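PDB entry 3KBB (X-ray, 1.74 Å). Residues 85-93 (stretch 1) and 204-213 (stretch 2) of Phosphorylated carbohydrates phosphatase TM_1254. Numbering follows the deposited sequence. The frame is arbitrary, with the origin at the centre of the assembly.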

# COMPACT_ATOMS: atom_id res chain seq x y z
N GLU A 85 8.86 -8.10 -2.80
CA GLU A 85 9.19 -6.94 -2.01
C GLU A 85 9.90 -5.91 -2.91
O GLU A 85 10.57 -6.29 -3.89
CB GLU A 85 10.11 -7.36 -0.85
CG GLU A 85 11.47 -7.84 -1.32
CD GLU A 85 12.14 -8.74 -0.30
OE1 GLU A 85 11.77 -9.92 -0.23
OE2 GLU A 85 13.05 -8.30 0.40
N ASN A 86 9.75 -4.63 -2.58
CA ASN A 86 10.50 -3.59 -3.30
C ASN A 86 11.99 -3.65 -2.92
O ASN A 86 12.33 -3.95 -1.76
CB ASN A 86 9.95 -2.21 -3.01
CG ASN A 86 8.67 -1.95 -3.76
OD1 ASN A 86 8.45 -2.54 -4.82
ND2 ASN A 86 7.85 -1.03 -3.25
N PRO A 87 12.87 -3.33 -3.89
CA PRO A 87 14.31 -3.36 -3.56
C PRO A 87 14.67 -2.42 -2.42
O PRO A 87 14.21 -1.26 -2.38
CB PRO A 87 14.99 -2.92 -4.87
CG PRO A 87 13.89 -2.25 -5.71
CD PRO A 87 12.62 -2.95 -5.30
N GLY A 88 15.51 -2.90 -1.51
CA GLY A 88 16.06 -2.09 -0.41
C GLY A 88 15.16 -1.98 0.81
O GLY A 88 15.59 -1.52 1.87
N VAL A 89 13.90 -2.41 0.66
CA VAL A 89 12.98 -2.23 1.79
C VAL A 89 13.31 -3.18 2.98
O VAL A 89 13.28 -2.77 4.15
CB VAL A 89 11.51 -2.35 1.30
CG1 VAL A 89 10.57 -2.45 2.48
CG2 VAL A 89 11.19 -1.17 0.43
N ARG A 90 13.65 -4.42 2.68
CA ARG A 90 14.06 -5.33 3.76
C ARG A 90 15.23 -4.77 4.56
O ARG A 90 15.21 -4.79 5.80
CB ARG A 90 14.32 -6.73 3.22
CG ARG A 90 14.55 -7.78 4.29
CD ARG A 90 14.79 -9.14 3.67
NE ARG A 90 13.63 -9.58 2.89
CZ ARG A 90 12.60 -10.24 3.42
NH1 ARG A 90 12.57 -10.54 4.71
NH2 ARG A 90 11.59 -10.59 2.64
N GLU A 91 16.23 -4.19 3.87
CA GLU A 91 17.44 -3.66 4.52
C GLU A 91 17.06 -2.48 5.42
O GLU A 91 17.66 -2.24 6.48
CB GLU A 91 18.46 -3.20 3.44
CG GLU A 91 19.91 -3.62 3.74
CD GLU A 91 20.95 -3.14 2.70
OE1 GLU A 91 20.66 -3.16 1.47
OE2 GLU A 91 22.08 -2.76 3.12
N ALA A 92 16.07 -1.72 4.98
CA ALA A 92 15.57 -0.59 5.73
C ALA A 92 14.86 -1.06 6.99
O ALA A 92 15.09 -0.50 8.05
CB ALA A 92 14.62 0.23 4.87
N LEU A 93 14.02 -2.09 6.87
CA LEU A 93 13.35 -2.65 8.06
C LEU A 93 14.37 -3.23 9.04
O LEU A 93 14.30 -3.00 10.26
CB LEU A 93 12.32 -3.71 7.67
CG LEU A 93 11.18 -3.26 6.74
CD1 LEU A 93 10.30 -4.46 6.44
CD2 LEU A 93 10.40 -2.20 7.44
N LYS A 204 12.63 7.09 -3.56
CA LYS A 204 12.31 5.75 -4.10
C LYS A 204 12.49 4.72 -2.97
O LYS A 204 13.18 4.98 -2.00
CB LYS A 204 13.24 5.41 -5.29
CG LYS A 204 13.11 6.39 -6.47
CD LYS A 204 13.95 5.98 -7.68
CE LYS A 204 15.37 6.53 -7.60
NZ LYS A 204 15.49 7.99 -7.95
N PRO A 205 11.83 3.56 -3.07
CA PRO A 205 11.97 2.55 -2.02
C PRO A 205 13.43 2.25 -1.70
O PRO A 205 13.78 2.15 -0.52
CB PRO A 205 11.31 1.33 -2.67
CG PRO A 205 10.20 1.96 -3.45
CD PRO A 205 10.85 3.15 -4.09
N GLU A 206 14.26 2.14 -2.73
CA GLU A 206 15.71 1.91 -2.58
C GLU A 206 16.42 2.99 -1.81
O GLU A 206 17.52 2.76 -1.35
CB GLU A 206 16.44 1.85 -3.94
CG GLU A 206 15.76 1.07 -5.00
CD GLU A 206 14.80 1.93 -5.78
OE1 GLU A 206 15.27 2.71 -6.64
OE2 GLU A 206 13.59 1.80 -5.55
N GLU A 207 15.84 4.19 -1.73
CA GLU A 207 16.50 5.31 -1.05
C GLU A 207 16.12 5.42 0.43
O GLU A 207 16.65 6.26 1.16
CB GLU A 207 16.21 6.64 -1.77
CG GLU A 207 16.93 6.76 -3.14
CD GLU A 207 16.27 7.72 -4.13
OE1 GLU A 207 15.34 8.50 -3.76
OE2 GLU A 207 16.69 7.69 -5.33
N ILE A 208 15.18 4.59 0.87
CA ILE A 208 14.65 4.71 2.24
C ILE A 208 15.76 4.41 3.26
O ILE A 208 15.89 5.10 4.27
CB ILE A 208 13.45 3.79 2.42
CG1 ILE A 208 12.24 4.32 1.60
CG2 ILE A 208 13.09 3.65 3.92
CD1 ILE A 208 11.01 3.39 1.58
N LEU A 209 16.56 3.40 2.98
CA LEU A 209 17.65 3.04 3.89
C LEU A 209 18.57 4.23 4.21
O LEU A 209 18.82 4.52 5.36
CB LEU A 209 18.44 1.85 3.34
CG LEU A 209 19.69 1.47 4.16
CD1 LEU A 209 19.39 1.08 5.61
CD2 LEU A 209 20.35 0.34 3.46
N ASN A 210 19.06 4.93 3.19
CA ASN A 210 19.89 6.10 3.44
C ASN A 210 19.18 7.24 4.16
O ASN A 210 19.78 7.93 5.01
CB ASN A 210 20.59 6.57 2.15
CG ASN A 210 21.64 5.59 1.65
OD1 ASN A 210 22.17 4.77 2.41
ND2 ASN A 210 21.95 5.67 0.36
N VAL A 211 17.88 7.43 3.90
CA VAL A 211 17.12 8.36 4.74
C VAL A 211 17.20 7.95 6.22
O VAL A 211 17.44 8.79 7.09
CB VAL A 211 15.65 8.48 4.29
CG1 VAL A 211 14.87 9.29 5.33
CG2 VAL A 211 15.59 9.15 2.93
N LEU A 212 16.99 6.67 6.51
CA LEU A 212 16.99 6.24 7.92
C LEU A 212 18.37 6.44 8.54
O LEU A 212 18.46 6.86 9.69
CB LEU A 212 16.53 4.79 8.06
CG LEU A 212 15.07 4.66 7.60
CD1 LEU A 212 14.72 3.18 7.52
CD2 LEU A 212 14.16 5.44 8.50
N LYS A 213 19.43 6.16 7.78
CA LYS A 213 20.81 6.33 8.29
C LYS A 213 21.05 7.83 8.63
O LYS A 213 21.74 8.17 9.60
CB LYS A 213 21.82 5.79 7.28
CG LYS A 213 21.83 4.29 7.15
CD LYS A 213 22.92 3.85 6.18
CE LYS A 213 23.15 2.35 6.29
NZ LYS A 213 24.17 1.93 5.30
O HOH W 1 15.82 1.34 1.22
O HOH W 2 23.86 -0.85 4.53

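The two stretches lie far apart in sequence but run side by side; stretch 1 passes from an extended segment (85-87) through Gly88 into its helix, while stretch 2 already has helical backbone angles from Pro205 on. The axes of helices 89-93 and 208-213 diverge by only 21° in their N-to-C directions and come within 8.8 Å of each other. Together the stretches bury 426 Å², and no direct hydrogen bond joins them; the contact rests on apolar packing supplemented by two bridging waters.

Glu85, at the start of stretch 1, does not reach stretch 2. Its carboxylate instead reaches forward to the first turn of the helix, where Arg90 NE binds Glu85 OE2 at 2.9 Å and Arg90 NH2 binds Glu85 OE1 at 3.0 Å, a two-pronged salt bridge that ties the loop to the first turn. Asn86 is the first residue to meet the partner: its CB lies 3.8 Å from Pro205 CB, while its ND2 is hydrogen-bonded elsewhere in the structure.

Pro87 follows with a contact to Glu206. Its ring touches the side chain of Glu206, CG to CG at 3.9 Å, so that the aliphatic part of the glutamate serves as the packing surface. On the backbone side, Pro87 O approaches Glu206 N to 3.4 Å, but the angle is too poor for a hydrogen bond; the same oxygen makes a CA-H...O contact with Glu206 CA at 3.5 Å.

Gly88 occupies the N-cap position, and its phi of 84° favours glycine in its own right. The neighbouring chain adds a steric reason: a CB built here would point toward stretch 2 and stand just 3.1 Å from Glu206 CA. Backbone polar groups close to this point are linked through water 1, which donates to Pro205 O at 2.8 Å and, weakly, to Gly88 O at 2.9 Å, while accepting from Leu209 N at 2.8 Å. The water thus joins the N-cap residue Gly88 to the backbone of Pro205 and Leu209, with no direct hydrogen bond between the stretches.

Val89 opens the helix and returns to Pro205, its CG2 lying 4.0 Å from Pro205 CB. Pro205 is therefore packed against both Asn86 and Val89, and it is buried. Arg90 is out of reach of stretch 2, occupied with Glu85.

Glu91 combines two kinds of contact at the exposed margin. Its OE2 lies 3.6 Å from Leu209 CD2, a van der Waals approach, and accepts a hydrogen bond from water 2 at 3.0 Å. That water in turn accepts from Lys213 NZ at 2.9 Å, so the acidic and basic side chains are joined by a water-mediated hydrogen-bond bridge and not by a direct salt bridge.

Ala92 is where the helical backbones come closest, its CA 4.6 Å from Leu209 CA. Its methyl group lies between the helices and meets three residues of stretch 2: CB lies 3.9 Å from Ile208 CG2, 4.4 Å from Leu209 CB and 4.0 Å from Leu212 CD1. The CA-to-CB bond of Leu93 points away; the end of the side chain turns nearer but makes no contact with stretch 2.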